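Local atomic coordinates of glutathione transferase gst1-6 (Anopheles dirus, PDB entry 1V2A), a protein that probably catalyses conjugation of glutathione to electrophilic compounds with release of a halide, a detoxifying transferase reaction carried out by a homodimer. Residues Y5-P10 with S14-A19; T31-P36 with D40-L45; H59-S64 with V68-E73; A153-L158 with A186-Y191. One frame throughout, in Å; residues are numbered along the deposited sequence.

Contact 1 of 4, residues Y5-P10 with S14-A19; sequences YSLISP and SAILLA. With GTS (glutathione sulfonic acid), chain F.
I16 of helix 13-22 makes the apolar contacts, with Y5 at the end of strand 2-5 and L7 of the loop after it. Its CD1 lies 4.2 Å from Y5 CD1, while its CG1 lies 4.3 Å from L7 CD2. Both approaches are loose van der Waals distances, and the total surface buried between the segments is modest, 138 Å². With CG beside the backbone N (chi1 -78°), the end of L7 comes nearer the helix and its CD2 branch does the touching.

The polar link is indirect. One water donates to P10 O at 2.6 Å and is hydrogen-bonded to S14 OG at 2.6 Å, joining the loop to the first turns of the helix.

A third group of interactions serves the ligand. S6 to S9 form a type I turn with S9 N bonded to S6 O at 2.8 Å. S9, which closes the turn, holds OG anti to its own N (chi1 168°) and donates from OG to sulfonate oxygen O1S of glutathione sulfonic acid; this bond is modelled very short, so its exact length is doubtful.

This is the loop between the first strand and first helix of the thioredoxin-like N-terminal domain, with S9 in the glutathione pocket. Y5 pairs through its backbone with T31, L7 packs against F194 and Q197 of helix 191-206, and S14 touches V68 of helix 64-75 and C156 of helix 152-162.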
# COMPACT_ATOMS: atom_id res chain seq x y z
N TYR B 5 -3.95 -1.61 -19.48
CA TYR B 5 -4.15 -2.75 -18.61
C TYR B 5 -4.07 -4.09 -19.34
O TYR B 5 -3.72 -4.18 -20.53
CB TYR B 5 -5.55 -2.66 -18.01
CG TYR B 5 -6.58 -3.12 -19.01
CD1 TYR B 5 -7.41 -4.20 -18.74
CD2 TYR B 5 -6.63 -2.55 -20.29
CE1 TYR B 5 -8.25 -4.72 -19.71
CE2 TYR B 5 -7.47 -3.07 -21.27
CZ TYR B 5 -8.27 -4.16 -20.98
OH TYR B 5 -9.05 -4.72 -21.96
N SER B 6 -4.43 -5.13 -18.60
CA SER B 6 -4.49 -6.50 -19.08
C SER B 6 -5.27 -7.29 -18.04
O SER B 6 -4.87 -7.34 -16.88
CB SER B 6 -3.10 -7.10 -19.23
OG SER B 6 -3.21 -8.46 -19.62
N LEU B 7 -6.38 -7.90 -18.45
CA LEU B 7 -7.22 -8.69 -17.55
C LEU B 7 -6.49 -9.83 -16.85
O LEU B 7 -7.03 -10.42 -15.92
CB LEU B 7 -8.42 -9.27 -18.30
CG LEU B 7 -9.57 -8.30 -18.58
CD1 LEU B 7 -10.67 -9.02 -19.34
CD2 LEU B 7 -10.08 -7.75 -17.26
N ILE B 8 -5.29 -10.17 -17.31
CA ILE B 8 -4.54 -11.24 -16.69
C ILE B 8 -3.91 -10.70 -15.41
O ILE B 8 -3.63 -11.45 -14.48
CB ILE B 8 -3.43 -11.78 -17.62
CG1 ILE B 8 -4.05 -12.47 -18.84
CG2 ILE B 8 -2.59 -12.80 -16.88
CD1 ILE B 8 -4.88 -11.57 -19.74
N SER B 9 -3.71 -9.39 -15.39
CA SER B 9 -3.14 -8.69 -14.25
C SER B 9 -4.22 -8.49 -13.19
O SER B 9 -5.21 -7.80 -13.43
CB SER B 9 -2.57 -7.34 -14.70
OG SER B 9 -2.25 -6.50 -13.60
N PRO B 10 -4.05 -9.10 -12.00
CA PRO B 10 -5.02 -8.96 -10.91
C PRO B 10 -5.21 -7.50 -10.47
O PRO B 10 -6.32 -7.06 -10.21
CB PRO B 10 -4.44 -9.86 -9.82
CG PRO B 10 -3.74 -10.93 -10.61
CD PRO B 10 -3.03 -10.11 -11.67
N SER B 14 -9.42 -4.34 -10.64
CA SER B 14 -10.14 -3.50 -9.68
C SER B 14 -10.88 -2.35 -10.37
O SER B 14 -12.08 -2.18 -10.18
CB SER B 14 -9.16 -2.92 -8.65
OG SER B 14 -8.51 -3.96 -7.94
N ALA B 15 -10.15 -1.57 -11.17
CA ALA B 15 -10.73 -0.43 -11.88
C ALA B 15 -11.79 -0.87 -12.90
O ALA B 15 -12.74 -0.14 -13.18
CB ALA B 15 -9.62 0.36 -12.57
N ILE B 16 -11.61 -2.06 -13.46
CA ILE B 16 -12.56 -2.61 -14.42
C ILE B 16 -13.89 -2.87 -13.71
O ILE B 16 -14.95 -2.39 -14.13
CB ILE B 16 -12.05 -3.94 -15.02
CG1 ILE B 16 -10.80 -3.70 -15.87
CG2 ILE B 16 -13.15 -4.61 -15.84
CD1 ILE B 16 -11.00 -2.74 -17.02
N LEU B 17 -13.84 -3.62 -12.62
CA LEU B 17 -15.04 -3.94 -11.86
C LEU B 17 -15.70 -2.67 -11.33
O LEU B 17 -16.90 -2.45 -11.50
CB LEU B 17 -14.69 -4.89 -10.71
CG LEU B 17 -15.07 -6.38 -10.83
CD1 LEU B 17 -15.22 -6.79 -12.27
CD2 LEU B 17 -14.02 -7.22 -10.12
N LEU B 18 -14.91 -1.84 -10.67
CA LEU B 18 -15.42 -0.60 -10.11
C LEU B 18 -16.11 0.19 -11.23
O LEU B 18 -17.22 0.69 -11.06
CB LEU B 18 -14.27 0.20 -9.50
CG LEU B 18 -14.57 1.52 -8.77
CD1 LEU B 18 -14.89 2.60 -9.79
CD2 LEU B 18 -15.70 1.32 -7.78
N ALA B 19 -15.45 0.28 -12.38
CA ALA B 19 -15.99 1.01 -13.52
C ALA B 19 -17.41 0.56 -13.86
O ALA B 19 -18.29 1.38 -14.09
CB ALA B 19 -15.09 0.84 -14.74
N1 GTS F . 0.86 -1.81 -7.06
CA1 GTS F . 0.60 -1.79 -8.48
C1 GTS F . -0.88 -1.55 -8.61
O11 GTS F . -1.25 -0.92 -9.58
O12 GTS F . -1.65 -1.96 -7.74
CB1 GTS F . 1.05 -3.11 -9.05
CG1 GTS F . 0.85 -3.24 -10.57
CD1 GTS F . 1.94 -4.09 -11.22
OE1 GTS F . 2.87 -4.58 -10.56
N2 GTS F . 1.78 -4.25 -12.53
CA2 GTS F . 2.72 -5.05 -13.32
C2 GTS F . 3.48 -4.16 -14.25
O2 GTS F . 2.90 -3.26 -14.86
CB2 GTS F . 2.08 -6.11 -14.20
SG2 GTS F . 1.12 -7.44 -13.40
O1S GTS F . 0.01 -6.95 -12.64
O2S GTS F . 0.64 -8.26 -14.46
O3S GTS F . 1.96 -8.21 -12.53
N3 GTS F . 4.77 -4.45 -14.36
CA3 GTS F . 5.61 -3.69 -15.23
C3 GTS F . 6.85 -3.23 -14.54
O31 GTS F . 7.63 -2.59 -15.22
O32 GTS F . 7.00 -3.54 -13.34
O HOH W 1 -8.10 -6.49 -8.46

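Contact 2 of 4, residues T31-P36 with D40-L45; sequences TNVHDP and DALTKL. With GTS (glutathione sulfonic acid), chain F.
V33 and L42 lie askew to one another, neither alongside nor end-on, and meet at branch ends: V33 CG1 is 4.0 Å from L42 CD1. The CB of L42 points at the 31-36 loop, whereas that of V33 projects past the helix. V33 has its CG1 anti to the carbonyl carbon (chi1 -71°), and the same methyl that meets L42 lies 3.5 Å from O2 of glutathione sulfonic acid. T31 adds a longer methyl contact, with CG2 4.4 Å from L42 CD1, while its OG1 is hydrogen-bonded to K29 O. I51 touches T31, V33 and L42, widening this apolar patch.

Across the exposed end the contact is made by backbone. D40 N donates to P36 O at 2.8 Å, nearly straight at 175°, the i to i+4 bond of the first turn of helix 36-45.

Preceding that turn, N32 OD1 accepts from D35 N at 2.6 Å, an Asx motif laid over the type I turn N32-D35, and D35 as N-cap bonds E38 N through OD1.

The chemistry therefore divides in two. Methyl groups pack on the inner side, where V33 lines the glutathione pocket, its side chain meeting the ligand by van der Waals contact; capping and main-chain bonds start the helix on the outer side. D40 OD2, an acceptor modelled 2.9 Å from the acceptor P36 O, gains no bond there, and its placement is doubtful.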
# COMPACT_ATOMS: atom_id res chain seq x y z
N THR B 31 -2.33 -3.64 -22.78
CA THR B 31 -0.92 -3.32 -22.71
C THR B 31 -0.06 -4.50 -22.27
O THR B 31 -0.38 -5.16 -21.28
CB THR B 31 -0.69 -2.18 -21.71
OG1 THR B 31 -1.53 -1.07 -22.05
CG2 THR B 31 0.77 -1.75 -21.71
N ASN B 32 1.01 -4.74 -23.00
CA ASN B 32 1.94 -5.81 -22.65
C ASN B 32 3.14 -5.06 -22.08
O ASN B 32 4.03 -4.66 -22.81
CB ASN B 32 2.37 -6.59 -23.90
CG ASN B 32 3.47 -7.60 -23.60
OD1 ASN B 32 4.52 -7.24 -23.09
ND2 ASN B 32 3.22 -8.86 -23.93
N VAL B 33 3.13 -4.87 -20.76
CA VAL B 33 4.20 -4.14 -20.09
C VAL B 33 5.57 -4.76 -20.24
O VAL B 33 6.57 -4.20 -19.79
CB VAL B 33 3.90 -3.97 -18.58
CG1 VAL B 33 2.78 -2.98 -18.39
CG2 VAL B 33 3.54 -5.31 -17.96
N HIS B 34 5.63 -5.92 -20.89
CA HIS B 34 6.91 -6.57 -21.10
C HIS B 34 7.50 -6.12 -22.44
O HIS B 34 8.71 -6.08 -22.61
CB HIS B 34 6.75 -8.09 -21.08
CG HIS B 34 6.24 -8.62 -19.78
ND1 HIS B 34 5.00 -8.28 -19.27
CD2 HIS B 34 6.80 -9.46 -18.87
CE1 HIS B 34 4.82 -8.89 -18.12
NE2 HIS B 34 5.89 -9.61 -17.85
N ASP B 35 6.63 -5.77 -23.38
CA ASP B 35 7.09 -5.30 -24.68
C ASP B 35 7.83 -3.99 -24.50
O ASP B 35 7.28 -3.03 -23.97
CB ASP B 35 5.91 -5.09 -25.63
CG ASP B 35 6.32 -4.41 -26.92
OD1 ASP B 35 6.09 -3.19 -27.06
OD2 ASP B 35 6.90 -5.10 -27.79
N PRO B 36 9.10 -3.94 -24.94
CA PRO B 36 9.93 -2.73 -24.82
C PRO B 36 9.30 -1.51 -25.47
O PRO B 36 9.32 -0.41 -24.92
CB PRO B 36 11.24 -3.14 -25.49
CG PRO B 36 11.30 -4.62 -25.25
CD PRO B 36 9.88 -5.04 -25.54
N ASP B 40 8.33 1.58 -23.18
CA ASP B 40 8.80 2.95 -23.36
C ASP B 40 7.63 3.92 -23.51
O ASP B 40 7.64 5.01 -22.94
CB ASP B 40 9.69 3.03 -24.60
CG ASP B 40 10.89 2.11 -24.50
OD1 ASP B 40 11.68 2.05 -25.47
OD2 ASP B 40 11.04 1.44 -23.46
N ALA B 41 6.63 3.52 -24.29
CA ALA B 41 5.46 4.36 -24.49
C ALA B 41 4.79 4.68 -23.16
O ALA B 41 4.57 5.85 -22.83
CB ALA B 41 4.48 3.66 -25.42
N LEU B 42 4.46 3.64 -22.40
CA LEU B 42 3.80 3.83 -21.11
C LEU B 42 4.59 4.78 -20.21
O LEU B 42 4.03 5.68 -19.58
CB LEU B 42 3.63 2.49 -20.39
CG LEU B 42 2.26 2.11 -19.81
CD1 LEU B 42 2.47 1.01 -18.77
CD2 LEU B 42 1.58 3.32 -19.16
N THR B 43 5.90 4.57 -20.17
CA THR B 43 6.80 5.38 -19.35
C THR B 43 6.54 6.88 -19.49
O THR B 43 6.49 7.60 -18.49
CB THR B 43 8.27 5.10 -19.71
OG1 THR B 43 8.56 3.71 -19.48
CG2 THR B 43 9.20 5.94 -18.86
N LYS B 44 6.37 7.34 -20.72
CA LYS B 44 6.12 8.75 -20.96
C LYS B 44 4.96 9.29 -20.12
O LYS B 44 4.95 10.46 -19.73
CB LYS B 44 5.85 9.00 -22.45
CG LYS B 44 6.92 8.42 -23.37
CD LYS B 44 7.05 9.19 -24.67
CE LYS B 44 5.72 9.30 -25.43
NZ LYS B 44 4.74 10.24 -24.80
N LEU B 45 3.99 8.43 -19.84
CA LEU B 45 2.82 8.81 -19.05
C LEU B 45 2.98 8.43 -17.58
O LEU B 45 2.53 9.15 -16.69
CB LEU B 45 1.57 8.14 -19.63
CG LEU B 45 1.32 8.43 -21.11
CD1 LEU B 45 0.17 7.57 -21.61
CD2 LEU B 45 1.03 9.91 -21.31
N1 GTS F . 0.86 -1.81 -7.06
CA1 GTS F . 0.60 -1.79 -8.48
C1 GTS F . -0.88 -1.55 -8.61
O11 GTS F . -1.25 -0.92 -9.58
O12 GTS F . -1.65 -1.96 -7.74
CB1 GTS F . 1.05 -3.11 -9.05
CG1 GTS F . 0.85 -3.24 -10.57
CD1 GTS F . 1.94 -4.09 -11.22
OE1 GTS F . 2.87 -4.58 -10.56
N2 GTS F . 1.78 -4.25 -12.53
CA2 GTS F . 2.72 -5.05 -13.32
C2 GTS F . 3.48 -4.16 -14.25
O2 GTS F . 2.90 -3.26 -14.86
CB2 GTS F . 2.08 -6.11 -14.20
SG2 GTS F . 1.12 -7.44 -13.40
O1S GTS F . 0.01 -6.95 -12.64
O2S GTS F . 0.64 -8.26 -14.46
O3S GTS F . 1.96 -8.21 -12.53
N3 GTS F . 4.77 -4.45 -14.36
CA3 GTS F . 5.61 -3.69 -15.23
C3 GTS F . 6.85 -3.23 -14.54
O31 GTS F . 7.63 -2.59 -15.22
O32 GTS F . 7.00 -3.54 -13.34

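Contact 3 of 4, residues H59-S64 with V68-E73; sequences HVVWES and VLYLVE. With GTS (glutathione sulfonic acid), chain F.
The last strand of the thioredoxin-like N-terminal domain runs into its following helix here, and the ligand's gamma-glutamyl end is gripped at the junction, while V61 and H59 of the strand pack on Y70 of the helix. V61 CG2 sits over one face of the Y70 ring, 4.5 Å from Y70 CG. H59, two residues earlier on the same side of the strand, slides past Y70 in the opposite direction: Y70 CE1 lies near the plane of the imidazole at its edge, 3.4 Å from H59 CD2, with ring centres 5.3 Å apart and planes inclined at 43°.

At the start of the helix V68 N donates to S64 O at 2.9 Å, an i to i+4 bond whose acceptor is less securely placed.

Both carboxylate oxygens of the ligand's gamma-glutamyl part are held by S64: its N donates to O11 at 2.7 Å and 165°, and its OG donates to O12 at 2.7 Å, with OG between the backbone N and the carbonyl carbon (chi1 62°). E63 bends at its second torsion and accepts from ligand N1 at OE1, 2.8 Å away; this carboxylate probably favours a protonated amine.

Around the junction, V61 pairs with L54 of strand 53-56, V68 touches S14 of helix 13-22 and V152 of helix 152-162, and the second subunit supplies S90 to H59 NE2 and R89, a salt-bridge partner, to E73.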
# COMPACT_ATOMS: atom_id res chain seq x y z
N HIS B 59 -4.97 13.94 -16.92
CA HIS B 59 -4.55 13.67 -15.55
C HIS B 59 -4.20 12.20 -15.40
O HIS B 59 -5.08 11.35 -15.37
CB HIS B 59 -5.66 14.02 -14.56
CG HIS B 59 -5.31 13.73 -13.13
ND1 HIS B 59 -4.19 14.25 -12.52
CD2 HIS B 59 -5.92 12.96 -12.20
CE1 HIS B 59 -4.12 13.80 -11.28
NE2 HIS B 59 -5.16 13.02 -11.06
N VAL B 60 -2.90 11.91 -15.30
CA VAL B 60 -2.41 10.54 -15.18
C VAL B 60 -2.50 9.99 -13.75
O VAL B 60 -2.28 10.72 -12.80
CB VAL B 60 -0.95 10.45 -15.64
CG1 VAL B 60 -0.42 9.05 -15.46
CG2 VAL B 60 -0.85 10.85 -17.11
N VAL B 61 -2.81 8.70 -13.63
CA VAL B 61 -2.93 8.06 -12.32
C VAL B 61 -2.54 6.58 -12.33
O VAL B 61 -3.01 5.82 -13.17
CB VAL B 61 -4.38 8.14 -11.78
CG1 VAL B 61 -4.45 7.56 -10.40
CG2 VAL B 61 -4.85 9.59 -11.79
N TRP B 62 -1.67 6.15 -11.41
CA TRP B 62 -1.34 4.74 -11.37
C TRP B 62 -1.38 4.18 -9.97
O TRP B 62 -1.45 4.93 -9.00
CB TRP B 62 -0.01 4.45 -12.09
CG TRP B 62 1.26 4.82 -11.40
CD1 TRP B 62 2.02 4.02 -10.60
CD2 TRP B 62 1.96 6.06 -11.52
NE1 TRP B 62 3.16 4.68 -10.21
CE2 TRP B 62 3.15 5.94 -10.77
CE3 TRP B 62 1.71 7.26 -12.19
CZ2 TRP B 62 4.08 6.97 -10.65
CZ3 TRP B 62 2.63 8.29 -12.08
CH2 TRP B 62 3.80 8.14 -11.33
N GLU B 63 -1.35 2.85 -9.88
CA GLU B 63 -1.48 2.10 -8.63
C GLU B 63 -2.98 1.87 -8.59
O GLU B 63 -3.76 2.80 -8.35
CB GLU B 63 -1.08 2.90 -7.38
CG GLU B 63 0.41 2.99 -7.05
CD GLU B 63 1.06 1.63 -6.81
OE1 GLU B 63 0.45 0.76 -6.15
OE2 GLU B 63 2.20 1.45 -7.27
N SER B 64 -3.38 0.63 -8.85
CA SER B 64 -4.77 0.22 -8.85
C SER B 64 -5.58 0.86 -7.73
O SER B 64 -6.76 1.16 -7.88
CB SER B 64 -4.85 -1.31 -8.73
OG SER B 64 -4.29 -1.78 -7.50
N VAL B 68 -8.52 3.47 -8.30
CA VAL B 68 -9.80 3.15 -7.70
C VAL B 68 -10.35 4.33 -6.90
O VAL B 68 -11.40 4.86 -7.22
CB VAL B 68 -9.70 1.92 -6.76
CG1 VAL B 68 -10.95 1.78 -5.93
CG2 VAL B 68 -9.50 0.65 -7.59
N LEU B 69 -9.62 4.74 -5.87
CA LEU B 69 -10.05 5.85 -5.03
C LEU B 69 -10.32 7.14 -5.81
O LEU B 69 -11.16 7.94 -5.42
CB LEU B 69 -9.02 6.11 -3.94
CG LEU B 69 -8.71 4.94 -3.00
CD1 LEU B 69 -7.75 5.43 -1.92
CD2 LEU B 69 -9.99 4.41 -2.38
N TYR B 70 -9.60 7.32 -6.91
CA TYR B 70 -9.78 8.49 -7.75
C TYR B 70 -11.13 8.47 -8.47
O TYR B 70 -11.87 9.45 -8.46
CB TYR B 70 -8.65 8.56 -8.78
CG TYR B 70 -8.88 9.59 -9.87
CD1 TYR B 70 -8.57 10.94 -9.66
CD2 TYR B 70 -9.41 9.23 -11.10
CE1 TYR B 70 -8.77 11.89 -10.66
CE2 TYR B 70 -9.63 10.17 -12.11
CZ TYR B 70 -9.31 11.49 -11.88
OH TYR B 70 -9.50 12.41 -12.88
N LEU B 71 -11.45 7.34 -9.10
CA LEU B 71 -12.69 7.18 -9.84
C LEU B 71 -13.93 7.31 -8.96
O LEU B 71 -14.92 7.92 -9.36
CB LEU B 71 -12.73 5.81 -10.55
CG LEU B 71 -11.77 5.60 -11.73
CD1 LEU B 71 -11.87 4.15 -12.19
CD2 LEU B 71 -12.11 6.53 -12.88
N VAL B 72 -13.87 6.70 -7.78
CA VAL B 72 -14.99 6.76 -6.86
C VAL B 72 -15.25 8.22 -6.47
O VAL B 72 -16.37 8.71 -6.61
CB VAL B 72 -14.71 5.94 -5.57
CG1 VAL B 72 -15.88 6.06 -4.62
CG2 VAL B 72 -14.46 4.50 -5.92
N GLU B 73 -14.21 8.90 -6.00
CA GLU B 73 -14.33 10.30 -5.58
C GLU B 73 -14.81 11.17 -6.72
O GLU B 73 -15.66 12.04 -6.54
CB GLU B 73 -12.98 10.83 -5.06
CG GLU B 73 -12.35 9.94 -3.97
CD GLU B 73 -11.16 10.58 -3.26
OE1 GLU B 73 -10.18 10.99 -3.93
OE2 GLU B 73 -11.21 10.67 -2.02
N1 GTS F . 0.86 -1.81 -7.06
CA1 GTS F . 0.60 -1.79 -8.48
C1 GTS F . -0.88 -1.55 -8.61
O11 GTS F . -1.25 -0.92 -9.58
O12 GTS F . -1.65 -1.96 -7.74
CB1 GTS F . 1.05 -3.11 -9.05
CG1 GTS F . 0.85 -3.24 -10.57
CD1 GTS F . 1.94 -4.09 -11.22
OE1 GTS F . 2.87 -4.58 -10.56
N2 GTS F . 1.78 -4.25 -12.53
CA2 GTS F . 2.72 -5.05 -13.32
C2 GTS F . 3.48 -4.16 -14.25
O2 GTS F . 2.90 -3.26 -14.86
CB2 GTS F . 2.08 -6.11 -14.20
SG2 GTS F . 1.12 -7.44 -13.40
O1S GTS F . 0.01 -6.95 -12.64
O2S GTS F . 0.64 -8.26 -14.46
O3S GTS F . 1.96 -8.21 -12.53
N3 GTS F . 4.77 -4.45 -14.36
CA3 GTS F . 5.61 -3.69 -15.23
C3 GTS F . 6.85 -3.23 -14.54
O31 GTS F . 7.63 -2.59 -15.22
O32 GTS F . 7.00 -3.54 -13.34

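Contact 4 of 4, residues A153-L158 with A186-Y191; sequences ADICLL and AEMPDY
M188 points at the helix, and bends at chi2 (-69°) and chi3 (100°) lay its thioether against I155. The result puts SD 4.0 Å from I155 CG1, with CE nearly as close at 4.1 Å, so that the sulfur and its methyl both lie against one methylene of the helix. L158 has CG anti to its own N (chi1 163°), which carries its two methyls out to the loop. There CD2 is shared: it lies 4.2 Å from M188 CG, where the two side chains slip past one another in opposite senses, and 4.1 Å from Y191 CE1. The other methyl, CD1, is 4.1 Å from Y191 OH, the tyrosine side chain arriving from the direction opposite to the leucine. No hydrogen bond crosses between the segments; the contact is van der Waals, mostly apolar, and Y191 OH has a weak hydrogen bond to R185.

L17 of helix 13-22 touches both I155 and M188, so the pair also borders the N-terminal domain. V184 of helix 175-185 also touches L158.

Helix 152-162 is a buried helix of the all-helical C-terminal domain of glutathione transferases, and it is met here by the loop ending at D190, with Y191 starting helix 191-206. At the start of helix 152-162, T151 OG1 bonds A153 N, and D154 OD2 accepts from T151 N, one half of the capping-box pattern.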
# COMPACT_ATOMS: atom_id res chain seq x y z
N ALA B 153 -12.75 -1.90 -0.81
CA ALA B 153 -11.92 -2.90 -0.17
C ALA B 153 -12.26 -4.27 -0.72
O ALA B 153 -11.38 -5.06 -1.06
CB ALA B 153 -12.14 -2.89 1.33
N ASP B 154 -13.56 -4.54 -0.81
CA ASP B 154 -14.05 -5.81 -1.30
C ASP B 154 -13.61 -6.05 -2.73
O ASP B 154 -13.16 -7.15 -3.07
CB ASP B 154 -15.57 -5.82 -1.22
CG ASP B 154 -16.06 -5.76 0.21
OD1 ASP B 154 -15.95 -6.78 0.91
OD2 ASP B 154 -16.56 -4.69 0.63
N ILE B 155 -13.73 -5.03 -3.58
CA ILE B 155 -13.33 -5.16 -4.97
C ILE B 155 -11.85 -5.50 -5.16
O ILE B 155 -11.52 -6.37 -5.97
CB ILE B 155 -13.65 -3.88 -5.76
CG1 ILE B 155 -15.17 -3.67 -5.83
CG2 ILE B 155 -13.04 -3.96 -7.16
CD1 ILE B 155 -15.61 -2.46 -6.62
N CYS B 156 -10.97 -4.82 -4.43
CA CYS B 156 -9.53 -5.08 -4.53
C CYS B 156 -9.14 -6.45 -3.97
O CYS B 156 -8.31 -7.15 -4.55
CB CYS B 156 -8.72 -4.00 -3.78
SG CYS B 156 -8.89 -2.31 -4.40
N LEU B 157 -9.72 -6.81 -2.83
CA LEU B 157 -9.41 -8.09 -2.20
C LEU B 157 -9.97 -9.27 -3.01
O LEU B 157 -9.47 -10.40 -2.92
CB LEU B 157 -9.96 -8.12 -0.77
CG LEU B 157 -9.19 -7.23 0.21
CD1 LEU B 157 -9.94 -7.12 1.53
CD2 LEU B 157 -7.80 -7.82 0.41
N LEU B 158 -11.02 -8.99 -3.78
CA LEU B 158 -11.62 -10.02 -4.62
C LEU B 158 -10.65 -10.32 -5.75
O LEU B 158 -10.53 -11.46 -6.19
CB LEU B 158 -12.96 -9.52 -5.19
CG LEU B 158 -13.50 -10.32 -6.37
CD1 LEU B 158 -13.73 -11.78 -5.95
CD2 LEU B 158 -14.78 -9.67 -6.88
N ALA B 186 -21.65 -11.66 -6.56
CA ALA B 186 -23.08 -11.58 -6.82
C ALA B 186 -23.47 -10.11 -6.89
O ALA B 186 -24.56 -9.77 -7.34
CB ALA B 186 -23.87 -12.28 -5.72
N GLU B 187 -22.58 -9.23 -6.44
CA GLU B 187 -22.86 -7.81 -6.47
C GLU B 187 -22.09 -7.07 -7.56
O GLU B 187 -22.27 -5.86 -7.75
CB GLU B 187 -22.60 -7.19 -5.09
CG GLU B 187 -23.39 -7.89 -3.98
CD GLU B 187 -23.40 -7.11 -2.68
OE1 GLU B 187 -23.84 -7.68 -1.65
OE2 GLU B 187 -22.97 -5.93 -2.68
N MET B 188 -21.22 -7.78 -8.27
CA MET B 188 -20.47 -7.17 -9.37
C MET B 188 -21.33 -7.39 -10.63
O MET B 188 -21.70 -8.51 -10.94
CB MET B 188 -19.11 -7.84 -9.56
CG MET B 188 -18.18 -7.76 -8.36
SD MET B 188 -17.57 -6.10 -8.00
CE MET B 188 -18.67 -5.59 -6.63
N PRO B 189 -21.67 -6.31 -11.35
CA PRO B 189 -22.48 -6.38 -12.56
C PRO B 189 -21.93 -7.32 -13.64
O PRO B 189 -20.83 -7.10 -14.15
CB PRO B 189 -22.54 -4.93 -13.03
CG PRO B 189 -22.46 -4.17 -11.73
CD PRO B 189 -21.37 -4.90 -11.01
N ASP B 190 -22.69 -8.35 -13.98
CA ASP B 190 -22.29 -9.33 -15.00
C ASP B 190 -20.93 -9.93 -14.68
O ASP B 190 -20.02 -9.87 -15.51
CB ASP B 190 -22.23 -8.69 -16.39
CG ASP B 190 -23.53 -8.01 -16.78
OD1 ASP B 190 -24.61 -8.60 -16.53
OD2 ASP B 190 -23.46 -6.90 -17.34
N TYR B 191 -20.78 -10.51 -13.50
CA TYR B 191 -19.50 -11.09 -13.11
C TYR B 191 -19.06 -12.27 -13.97
O TYR B 191 -17.96 -12.25 -14.54
CB TYR B 191 -19.54 -11.54 -11.65
CG TYR B 191 -18.17 -11.93 -11.15
CD1 TYR B 191 -17.18 -10.97 -10.95
CD2 TYR B 191 -17.86 -13.26 -10.90
CE1 TYR B 191 -15.91 -11.33 -10.51
CE2 TYR B 191 -16.59 -13.63 -10.47
CZ TYR B 191 -15.62 -12.66 -10.27
OH TYR B 191 -14.37 -13.03 -9.79

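From the N terminus the four contacts follow in series, none enclosing or crossing another. Contact 1 closes the turn between strand 2-5 and helix 13-22, contact 2 the turn from strand 27-30 into helix 36-45, and contact 3 the step from strand 59-62 into helix 64-75; all three touch the glutathione analogue. Contact 4 closes a longer loop in the helical part, with 27 residues between its segments. Contacts 1 and 2 join through Y5 O and T31 N, 2.7 Å apart, probably hydrogen-bonded. Helix residues of contact 1 pack on contact 3 within the N-terminal domain and on contact 4 in the C-terminal one; the latter links the domains. Contacts 2 and 4 lie about 28 Å apart, centre to centre.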